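Local coordinates for minor fimbrium tip subunit Mfa3 (Porphyromonas gingivalis ATCC 33277, PDB 5NF4), which forms part of the tip of the minor (Mfa1) fimbriae, cell-surface filaments that mediate biofilm formation and adhesion to host cells and other oral bacteria, at residues V41-N46 and V104-G109; D64-V69 and N157-S162; K191-V196 and Y321-Y326. All coordinates share one frame; numbering follows the deposited sequence.

Overall arrangement
Running from the N terminus, the chain first lays down strand 41-49, and contact 1 closes a loop when strand 99-106 comes back antiparallel beside its beginning. Within that loop, residues 64-69, ahead of strand 71-78, go on to meet residues 157-162 at the start of strand 161-170 in contact 2, so the segments of contacts 1 and 2 alternate along the sequence and their loops cross. Contact 3 opens afterwards, on the long strand 180-205, and closes at 321-326, where a turn leads into strand 324-332. Contacts 2 and 3 touch directly, their centres about 11 Å apart, through Asp-67 with Arg-194; contact 1 lies farther out, its centre about 27 Å from that of contact 3.

Contact 1: V41-N46 and V104-G109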
loop_
_atom_site.group_PDB
_atom_site.type_symbol
_atom_site.label_atom_id
_atom_site.label_comp_id
_atom_site.label_asym_id
_atom_site.label_seq_id
_atom_site.Cartn_x
_atom_site.Cartn_y
_atom_site.Cartn_z
ATOM N N VAL A 41 28.307 -14.372 10.377
ATOM C CA VAL A 41 27.835 -14.132 9.039
ATOM C C VAL A 41 27.885 -12.623 8.765
ATOM O O VAL A 41 27.436 -11.832 9.596
ATOM C CB VAL A 41 26.376 -14.608 8.857
ATOM C CG1 VAL A 41 25.981 -14.596 7.369
ATOM C CG2 VAL A 41 26.180 -15.984 9.473
ATOM N N TYR A 42 28.422 -12.250 7.613
ATOM C CA TYR A 42 28.289 -10.884 7.098
ATOM C C TYR A 42 27.378 -10.953 5.895
ATOM O O TYR A 42 27.672 -11.648 4.922
ATOM C CB TYR A 42 29.629 -10.290 6.728
ATOM C CG TYR A 42 30.553 -10.172 7.906
ATOM C CD1 TYR A 42 31.266 -11.269 8.361
ATOM C CD2 TYR A 42 30.692 -8.971 8.580
ATOM C CE1 TYR A 42 32.102 -11.159 9.454
ATOM C CE2 TYR A 42 31.514 -8.856 9.671
ATOM C CZ TYR A 42 32.218 -9.947 10.103
ATOM O OH TYR A 42 33.038 -9.804 11.189
ATOM N N LEU A 43 26.280 -10.210 5.983
ATOM C CA LEU A 43 25.228 -10.176 4.980
ATOM C C LEU A 43 25.192 -8.831 4.308
ATOM O O LEU A 43 25.202 -7.821 4.993
ATOM C CB LEU A 43 23.845 -10.405 5.602
ATOM C CG LEU A 43 23.339 -11.781 5.948
ATOM C CD1 LEU A 43 21.866 -11.654 6.320
ATOM C CD2 LEU A 43 23.548 -12.696 4.785
ATOM N N LEU A 44 25.106 -8.840 2.984
ATOM C CA LEU A 44 24.853 -7.643 2.197
ATOM C C LEU A 44 23.367 -7.544 1.898
ATOM O O LEU A 44 22.813 -8.392 1.202
ATOM C CB LEU A 44 25.652 -7.671 0.902
ATOM C CG LEU A 44 25.570 -6.376 0.092
ATOM C CD1 LEU A 44 26.203 -5.229 0.845
ATOM C CD2 LEU A 44 26.239 -6.552 -1.253
ATOM N N VAL A 45 22.739 -6.507 2.440
ATOM C CA VAL A 45 21.293 -6.315 2.319
ATOM C C VAL A 45 21.105 -5.254 1.247
ATOM O O VAL A 45 21.726 -4.183 1.314
ATOM C CB VAL A 45 20.660 -5.897 3.667
ATOM C CG1 VAL A 45 19.178 -5.495 3.499
ATOM C CG2 VAL A 45 20.757 -7.028 4.665
ATOM N N ASN A 46 20.331 -5.586 0.215
ATOM C CA ASN A 46 19.911 -4.602 -0.790
ATOM C C ASN A 46 18.403 -4.499 -0.799
ATOM O O ASN A 46 17.720 -5.500 -1.050
ATOM C CB ASN A 46 20.406 -4.967 -2.181
ATOM C CG ASN A 46 20.442 -3.763 -3.107
ATOM O OD1 ASN A 46 19.528 -2.939 -3.116
ATOM N ND2 ASN A 46 21.517 -3.634 -3.858
ATOM N N VAL A 104 25.523 -6.128 7.330
ATOM C CA VAL A 104 25.198 -6.415 8.726
ATOM C C VAL A 104 25.947 -7.689 9.168
ATOM O O VAL A 104 26.132 -8.612 8.376
ATOM C CB VAL A 104 23.685 -6.603 8.956
ATOM C CG1 VAL A 104 23.174 -7.840 8.250
ATOM C CG2 VAL A 104 23.385 -6.709 10.431
ATOM N N LYS A 105 26.378 -7.714 10.422
ATOM C CA LYS A 105 27.027 -8.899 11.015
ATOM C C LYS A 105 26.049 -9.567 11.986
ATOM O O LYS A 105 25.387 -8.881 12.755
ATOM C CB LYS A 105 28.297 -8.488 11.733
ATOM C CG LYS A 105 29.022 -9.609 12.455
ATOM C CD LYS A 105 30.250 -9.036 13.161
ATOM C CE LYS A 105 30.615 -9.821 14.403
ATOM N NZ LYS A 105 31.863 -9.303 15.041
ATOM N N LEU A 106 25.911 -10.885 11.934
ATOM C CA LEU A 106 25.032 -11.581 12.873
ATOM C C LEU A 106 25.414 -13.038 12.991
ATOM O O LEU A 106 26.207 -13.525 12.226
ATOM C CB LEU A 106 23.545 -11.468 12.478
ATOM C CG LEU A 106 23.043 -12.295 11.294
ATOM C CD1 LEU A 106 21.519 -12.406 11.271
ATOM C CD2 LEU A 106 23.582 -11.723 9.971
ATOM N N LYS A 107 24.810 -13.737 13.937
ATOM C CA LYS A 107 25.035 -15.164 14.074
ATOM C C LYS A 107 24.133 -15.935 13.118
ATOM O O LYS A 107 23.003 -15.515 12.843
ATOM C CB LYS A 107 24.771 -15.606 15.511
ATOM C CG LYS A 107 25.733 -14.943 16.522
ATOM C CD LYS A 107 27.190 -15.400 16.272
ATOM C CE LYS A 107 28.161 -14.909 17.342
ATOM N NZ LYS A 107 29.549 -15.428 17.083
ATOM N N PRO A 108 24.631 -17.053 12.595
ATOM C CA PRO A 108 23.814 -17.881 11.695
ATOM C C PRO A 108 22.660 -18.577 12.376
ATOM O O PRO A 108 22.634 -18.693 13.596
ATOM C CB PRO A 108 24.804 -18.921 11.183
ATOM C CG PRO A 108 25.764 -19.092 12.342
ATOM C CD PRO A 108 25.917 -17.703 12.935
ATOM N N GLY A 109 21.697 -19.022 11.578
ATOM C CA GLY A 109 20.576 -19.793 12.080
ATOM C C GLY A 109 19.321 -19.485 11.288
ATOM O O GLY A 109 19.412 -19.097 10.130
#
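Val-41 and Leu-106 face each other as a hydrogen-bonded antiparallel pair, each satisfying both backbone polar atoms of the other: Val-41 N reaches Leu-106 O at 2.9 Å, and Leu-106 N returns to Val-41 O. One step on, Leu-43 and Val-104 repeat the exchange. The bond from Leu-43 N to Val-104 O is almost straight, 174° at the hydrogen. In the non-hydrogen-bonded pair between them, the alpha carbons carry weaker contacts, with Lys-105 CA 3.3 Å from Val-41 O and Tyr-42 CA placed similarly against Val-104 O. The backbone of Tyr-42 turns to the far side, bonding to Gly-173 and Leu-180. Strand 41-49 thus runs between strand 99-106, antiparallel, and strand 180-205, parallel, in the beta-rich fold of this member of the fimbrillin superfamily; residues 41-46 belong to the propeptide.

On one face of the sheet Tyr-42 and Lys-105 point the same way. The lysine chain is extended, with CG anti to the backbone N (chi1 177°), and this lays its methylenes over the phenol: Lys-105 CG sits 4.2 Å from the centroid of the Tyr-42 ring in a CH-pi contact, and Lys-105 CD comes 3.5 Å from Tyr-42 OH. The other face is apolar. Leu-106 CD2 lies 4.0 Å from Leu-43 CG, while Val-104 CG1 presses on Leu-43 CB at 3.7 Å, with Phe-113 and Phe-182 also touching Leu-43. Past the strand end, Val-41 CG2 packs on Pro-108 CB at 3.7 Å, and the ammonium of Lys-107 forms a salt bridge with Asp-40.

Contact 2: D64-V69 and N157-S162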
loop_
_atom_site.group_PDB
_atom_site.type_symbol
_atom_site.label_atom_id
_atom_site.label_comp_id
_atom_site.label_asym_id
_atom_site.label_seq_id
_atom_site.Cartn_x
_atom_site.Cartn_y
_atom_site.Cartn_z
ATOM N N ASP A 64 8.761 10.951 -8.549
ATOM C CA ASP A 64 9.234 9.762 -7.859
ATOM C C ASP A 64 9.086 9.874 -6.346
ATOM O O ASP A 64 9.663 9.069 -5.621
ATOM C CB ASP A 64 10.706 9.472 -8.195
ATOM C CG ASP A 64 11.678 10.431 -7.507
ATOM O OD1 ASP A 64 11.277 11.563 -7.162
ATOM O OD2 ASP A 64 12.860 10.058 -7.332
ATOM N N PHE A 65 8.306 10.845 -5.864
ATOM C CA PHE A 65 8.016 10.914 -4.432
ATOM C C PHE A 65 7.399 9.590 -3.932
ATOM O O PHE A 65 7.631 9.175 -2.778
ATOM C CB PHE A 65 7.074 12.098 -4.126
ATOM C CG PHE A 65 7.690 13.476 -4.345
ATOM C CD1 PHE A 65 9.065 13.672 -4.288
ATOM C CD2 PHE A 65 6.873 14.579 -4.588
ATOM C CE1 PHE A 65 9.616 14.940 -4.485
ATOM C CE2 PHE A 65 7.410 15.850 -4.787
ATOM C CZ PHE A 65 8.783 16.031 -4.737
ATOM N N GLU A 66 6.645 8.911 -4.806
ATOM C CA GLU A 66 5.964 7.648 -4.455
ATOM C C GLU A 66 6.966 6.540 -4.132
ATOM O O GLU A 66 6.620 5.552 -3.490
ATOM C CB GLU A 66 5.071 7.126 -5.601
ATOM C CG GLU A 66 4.006 8.063 -6.151
ATOM C CD GLU A 66 3.233 7.433 -7.326
ATOM O OE1 GLU A 66 2.141 7.923 -7.659
ATOM O OE2 GLU A 66 3.724 6.466 -7.951
ATOM N N ASP A 67 8.182 6.691 -4.635
ATOM C CA ASP A 67 9.186 5.625 -4.537
ATOM C C ASP A 67 10.258 5.874 -3.486
ATOM O O ASP A 67 11.138 5.038 -3.280
ATOM C CB ASP A 67 9.861 5.460 -5.902
ATOM C CG ASP A 67 8.869 5.221 -7.014
ATOM O OD1 ASP A 67 7.831 4.578 -6.755
ATOM O OD2 ASP A 67 9.119 5.676 -8.146
ATOM N N ARG A 68 10.223 7.036 -2.851
ATOM C CA ARG A 68 11.336 7.443 -2.001
ATOM C C ARG A 68 11.293 6.724 -0.682
ATOM O O ARG A 68 10.242 6.613 -0.057
ATOM C CB ARG A 68 11.321 8.952 -1.768
ATOM C CG ARG A 68 11.984 9.739 -2.876
ATOM C CD ARG A 68 11.998 11.229 -2.594
ATOM N NE ARG A 68 12.381 11.994 -3.782
ATOM C CZ ARG A 68 12.751 13.269 -3.772
ATOM N NH1 ARG A 68 12.814 13.947 -2.629
ATOM N NH2 ARG A 68 13.077 13.865 -4.912
ATOM N N VAL A 69 12.453 6.213 -0.278
ATOM C CA VAL A 69 12.605 5.595 1.013
ATOM C C VAL A 69 13.541 6.479 1.822
ATOM O O VAL A 69 14.755 6.436 1.638
ATOM C CB VAL A 69 13.176 4.169 0.913
ATOM C CG1 VAL A 69 13.205 3.528 2.293
ATOM C CG2 VAL A 69 12.349 3.325 -0.064
ATOM N N ASN A 157 8.316 13.427 2.975
ATOM C CA ASN A 157 7.376 12.562 3.689
ATOM C C ASN A 157 6.872 11.448 2.789
ATOM O O ASN A 157 5.911 11.642 2.043
ATOM C CB ASN A 157 6.215 13.420 4.208
ATOM C CG ASN A 157 5.294 12.671 5.132
ATOM O OD1 ASN A 157 5.480 11.490 5.393
ATOM N ND2 ASN A 157 4.277 13.368 5.632
ATOM N N GLY A 158 7.548 10.306 2.823
ATOM C CA GLY A 158 7.216 9.207 1.945
ATOM C C GLY A 158 6.132 8.339 2.518
ATOM O O GLY A 158 5.818 8.416 3.723
ATOM N N PHE A 159 5.576 7.472 1.673
ATOM C CA PHE A 159 4.572 6.488 2.100
ATOM C C PHE A 159 5.189 5.452 3.014
ATOM O O PHE A 159 6.269 4.962 2.714
ATOM C CB PHE A 159 3.969 5.744 0.891
ATOM C CG PHE A 159 3.161 6.585 -0.028
ATOM C CD1 PHE A 159 2.100 7.355 0.439
ATOM C CD2 PHE A 159 3.405 6.544 -1.386
ATOM C CE1 PHE A 159 1.347 8.117 -0.441
ATOM C CE2 PHE A 159 2.668 7.281 -2.253
ATOM C CZ PHE A 159 1.624 8.082 -1.778
ATOM N N PRO A 160 4.512 5.067 4.111
ATOM C CA PRO A 160 4.990 3.892 4.852
ATOM C C PRO A 160 5.085 2.668 3.977
ATOM O O PRO A 160 4.234 2.444 3.110
ATOM C CB PRO A 160 3.936 3.691 5.951
ATOM C CG PRO A 160 3.305 5.071 6.126
ATOM C CD PRO A 160 3.316 5.673 4.728
ATOM N N MET A 161 6.147 1.882 4.185
ATOM C CA MET A 161 6.354 0.639 3.440
ATOM C C MET A 161 6.882 -0.428 4.386
ATOM O O MET A 161 7.439 -0.120 5.441
ATOM C CB MET A 161 7.330 0.820 2.286
ATOM C CG MET A 161 7.171 2.078 1.517
ATOM S SD MET A 161 8.348 2.072 0.161
ATOM C CE MET A 161 8.073 3.703 -0.538
ATOM N N SER A 162 6.654 -1.685 4.037
ATOM C CA SER A 162 7.238 -2.755 4.823
ATOM C C SER A 162 7.415 -4.026 4.050
ATOM O O SER A 162 6.871 -4.213 2.949
ATOM C CB SER A 162 6.353 -3.031 6.021
ATOM O OG SER A 162 5.096 -3.484 5.543
HETATM O O HOH W 1 7.388 7.242 -0.644
#
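A single water joins the backbones here, gripped by three groups. It donates to Phe-65 O at 2.9 Å and also to Arg-68 O. On the other side it accepts from Phe-159 N at 3.0 Å. No direct hydrogen bond links the two segments; the polar link runs through this water and through Asn-118 ND2, which bonds to both Arg-68 O and Phe-159 O.

Around the water, the apolar ends of Phe-159 and Met-161 lie against backbone carbonyls and the aliphatic part of Glu-66. Phe-159 brings the CD2-CE2 edge of its ring to the 3-10 turn 65-67, with Phe-159 CE2 lying 4.1 Å from Glu-66 CB and Glu-66 O standing near the ring plane. Glu-66 runs alongside in the same direction, and its carboxylate, turned 45° from the ring, is held by Lys-198, Tyr-252 and Trp-346. From the same segment as Phe-159, Met-161 reaches in as an extended chain, putting Met-161 CE 3.7 Å from Arg-68 O and close to Glu-66 O as well. Met-161 SD lies 4.2 Å from Val-69 CG2. Within 64-69, Phe-65 CE1 lies over the centre of one face of the Arg-68 guanidinium.

The loop ahead of strand 71-78 therefore meets the start of strand 161-170 indirectly: Arg-68 O is held by the water and by Asn-118, so the polar link depends on a solvent molecule and a third segment.

Contact 3: K191-V196 and Y321-Y326; sequences KLQRVV and YRNRHY. With SO4 (sulfate ion), chain D.
Arg-194 and Asn-323 meet with their flat ends nearly coplanar, guanidinium and amide planes 20° apart. The shared atom is Asn-323 OD1, which lies at the edge of the guanidinium and in its plane, 2.9 Å from Arg-194 NH1. The same oxygen also takes a weak bond from the backbone Arg-194 N at 3.1 Å. Two donors from one residue thus hold the amide oxygen and should fix the rotation of the Asn-323 side chain. The rest of the guanidinium is engaged as well, NH2 in a salt bridge with Asp-67 and NE with Glu-66 O, while NH1 also bonds to Ala-50 O.

Asn-323 is the third residue of a type II beta turn from Tyr-321 to Arg-324 and takes the positive phi that such a turn calls for there. Its N donates to Val-196 O at 2.8 Å, from above the carbonyl plane. The turn leads into strand 324-332, which pairs in parallel with strand 180-205, so these bonds join the two strands just where the second one starts. Within the turn segment Tyr-321 N bonds to Tyr-326 OH, which has Thr-294 as a further partner.

Arg-322 lies against the backbone of residues 194-195, with Arg-322 CB 3.3 Å from Arg-194 O. A bend at chi3 (60°) then carries its guanidinium towards Val-195, where Arg-322 NH1 comes obliquely to Val-195 CG1, 3.9 Å away. A water in the guanidinium plane accepts from Arg-322 NH1 at 2.8 Å and donates to Gln-193 O. NH1 also bonds to Arg-223 O, and NH2 forms a salt bridge with Glu-255. The Gln-193 side chain crosses both Arg-322 and Asn-323 at about a right angle, yet its amide plane is turned just 27° from that of Asn-323; Gln-193 CG lies 4.0 Å from Asn-323 ND2. At the far end of the segment Lys-191 NZ bonds to O1 of a sulfate, probably from the crystallisation liquor, and to Glu-187.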
loop_
_atom_site.group_PDB
_atom_site.type_symbol
_atom_site.label_atom_id
_atom_site.label_comp_id
_atom_site.label_asym_id
_atom_site.label_seq_id
_atom_site.Cartn_x
_atom_site.Cartn_y
_atom_site.Cartn_z
ATOM N N LYS A 191 12.213 -6.193 -1.285
ATOM C CA LYS A 191 11.279 -5.380 -2.060
ATOM C C LYS A 191 10.192 -4.918 -1.118
ATOM O O LYS A 191 9.344 -5.702 -0.662
ATOM C CB LYS A 191 10.689 -6.170 -3.222
ATOM C CG LYS A 191 11.701 -6.594 -4.283
ATOM C CD LYS A 191 11.283 -7.914 -4.930
ATOM C CE LYS A 191 12.363 -8.465 -5.838
ATOM N NZ LYS A 191 11.887 -9.651 -6.598
ATOM N N LEU A 192 10.226 -3.632 -0.814
ATOM C CA LEU A 192 9.316 -3.066 0.168
ATOM C C LEU A 192 7.968 -2.844 -0.481
ATOM O O LEU A 192 7.915 -2.457 -1.648
ATOM C CB LEU A 192 9.869 -1.750 0.703
ATOM C CG LEU A 192 11.267 -1.872 1.331
ATOM C CD1 LEU A 192 11.927 -0.500 1.491
ATOM C CD2 LEU A 192 11.142 -2.561 2.666
ATOM N N GLN A 193 6.902 -3.111 0.262
ATOM C CA GLN A 193 5.540 -2.880 -0.235
ATOM C C GLN A 193 4.957 -1.672 0.433
ATOM O O GLN A 193 4.975 -1.590 1.663
ATOM C CB GLN A 193 4.648 -4.085 0.025
ATOM C CG GLN A 193 5.022 -5.251 -0.855
ATOM C CD GLN A 193 4.396 -6.552 -0.395
ATOM O OE1 GLN A 193 3.640 -6.582 0.579
ATOM N NE2 GLN A 193 4.701 -7.636 -1.098
ATOM N N ARG A 194 4.420 -0.746 -0.358
ATOM C CA ARG A 194 3.701 0.389 0.219
ATOM C C ARG A 194 2.447 -0.110 0.937
ATOM O O ARG A 194 1.880 -1.131 0.538
ATOM C CB ARG A 194 3.312 1.402 -0.871
ATOM C CG ARG A 194 4.517 1.961 -1.630
ATOM C CD ARG A 194 4.098 2.631 -2.925
ATOM N NE ARG A 194 5.242 2.979 -3.778
ATOM C CZ ARG A 194 5.784 2.175 -4.684
ATOM N NH1 ARG A 194 5.313 0.949 -4.865
ATOM N NH2 ARG A 194 6.821 2.595 -5.398
ATOM N N VAL A 195 2.015 0.635 1.961
ATOM C CA VAL A 195 0.827 0.282 2.758
ATOM C C VAL A 195 -0.452 0.825 2.113
ATOM O O VAL A 195 -1.552 0.513 2.582
ATOM C CB VAL A 195 0.950 0.807 4.221
ATOM C CG1 VAL A 195 2.206 0.208 4.866
ATOM C CG2 VAL A 195 0.972 2.339 4.267
ATOM N N VAL A 196 -0.290 1.635 1.059
ATOM C CA VAL A 196 -1.421 2.246 0.354
ATOM C C VAL A 196 -1.540 1.664 -1.051
ATOM O O VAL A 196 -0.577 1.083 -1.581
ATOM C CB VAL A 196 -1.295 3.804 0.255
ATOM C CG1 VAL A 196 -1.393 4.458 1.643
ATOM C CG2 VAL A 196 -0.013 4.225 -0.414
ATOM N N TYR A 321 -6.316 -3.667 -2.067
ATOM C CA TYR A 321 -5.057 -4.263 -1.614
ATOM C C TYR A 321 -3.883 -3.278 -1.630
ATOM O O TYR A 321 -3.740 -2.476 -2.560
ATOM C CB TYR A 321 -4.726 -5.466 -2.488
ATOM C CG TYR A 321 -5.615 -6.664 -2.238
ATOM C CD1 TYR A 321 -5.386 -7.511 -1.154
ATOM C CD2 TYR A 321 -6.686 -6.941 -3.065
ATOM C CE1 TYR A 321 -6.213 -8.598 -0.908
ATOM C CE2 TYR A 321 -7.515 -8.025 -2.828
ATOM C CZ TYR A 321 -7.266 -8.856 -1.744
ATOM O OH TYR A 321 -8.089 -9.929 -1.513
ATOM N N ARG A 322 -2.995 -3.386 -0.639
ATOM C CA ARG A 322 -1.821 -2.518 -0.627
ATOM C C ARG A 322 -0.963 -2.684 -1.877
ATOM O O ARG A 322 -0.851 -3.781 -2.435
ATOM C CB ARG A 322 -0.959 -2.801 0.598
ATOM C CG ARG A 322 -0.311 -4.175 0.580
ATOM C CD ARG A 322 0.394 -4.519 1.913
ATOM N NE ARG A 322 -0.566 -4.500 3.009
ATOM C CZ ARG A 322 -0.371 -3.925 4.186
ATOM N NH1 ARG A 322 0.812 -3.363 4.480
ATOM N NH2 ARG A 322 -1.372 -3.914 5.068
ATOM N N ASN A 323 -0.333 -1.595 -2.282
ATOM C CA ASN A 323 0.692 -1.591 -3.305
ATOM C C ASN A 323 0.166 -2.056 -4.662
ATOM O O ASN A 323 0.922 -2.519 -5.504
ATOM C CB ASN A 323 1.881 -2.450 -2.865
ATOM C CG ASN A 323 3.225 -1.911 -3.378
ATOM O OD1 ASN A 323 3.518 -0.724 -3.282
ATOM N ND2 ASN A 323 4.040 -2.798 -3.924
ATOM N N ARG A 324 -1.136 -1.891 -4.876
ATOM C CA ARG A 324 -1.710 -2.151 -6.185
ATOM C C ARG A 324 -2.162 -0.820 -6.786
ATOM O O ARG A 324 -2.369 0.171 -6.075
ATOM C CB ARG A 324 -2.888 -3.122 -6.098
ATOM C CG ARG A 324 -2.513 -4.500 -5.514
ATOM C CD ARG A 324 -1.588 -5.313 -6.410
ATOM N NE ARG A 324 -2.197 -5.782 -7.660
ATOM C CZ ARG A 324 -3.143 -6.719 -7.750
ATOM N NH1 ARG A 324 -3.645 -7.298 -6.660
ATOM N NH2 ARG A 324 -3.606 -7.066 -8.944
ATOM N N HIS A 325 -2.319 -0.833 -8.095
ATOM C CA HIS A 325 -2.635 0.369 -8.874
ATOM C C HIS A 325 -3.982 0.164 -9.572
ATOM O O HIS A 325 -4.110 -0.710 -10.441
ATOM C CB HIS A 325 -1.472 0.575 -9.846
ATOM C CG HIS A 325 -1.496 1.849 -10.640
ATOM N ND1 HIS A 325 -0.569 2.098 -11.634
ATOM C CD2 HIS A 325 -2.314 2.931 -10.609
ATOM C CE1 HIS A 325 -0.812 3.277 -12.178
ATOM N NE2 HIS A 325 -1.865 3.803 -11.576
ATOM N N TYR A 326 -4.970 0.976 -9.180
ATOM C CA TYR A 326 -6.340 0.917 -9.667
ATOM C C TYR A 326 -6.519 2.024 -10.698
ATOM O O TYR A 326 -6.449 3.217 -10.371
ATOM C CB TYR A 326 -7.336 1.064 -8.503
ATOM C CG TYR A 326 -7.264 -0.095 -7.527
ATOM C CD1 TYR A 326 -6.249 -0.156 -6.579
ATOM C CD2 TYR A 326 -8.167 -1.147 -7.591
ATOM C CE1 TYR A 326 -6.129 -1.252 -5.704
ATOM C CE2 TYR A 326 -8.074 -2.247 -6.705
ATOM C CZ TYR A 326 -7.041 -2.284 -5.769
ATOM O OH TYR A 326 -6.889 -3.378 -4.913
HETATM S S SO4 D . 15.055 -9.687 -7.970
HETATM O O1 SO4 D . 13.897 -9.172 -8.694
HETATM O O2 SO4 D . 15.240 -8.929 -6.739
HETATM O O3 SO4 D . 14.853 -11.097 -7.648
HETATM O O4 SO4 D . 16.238 -9.533 -8.812
HETATM O O HOH W 2 3.414 -3.297 3.514
#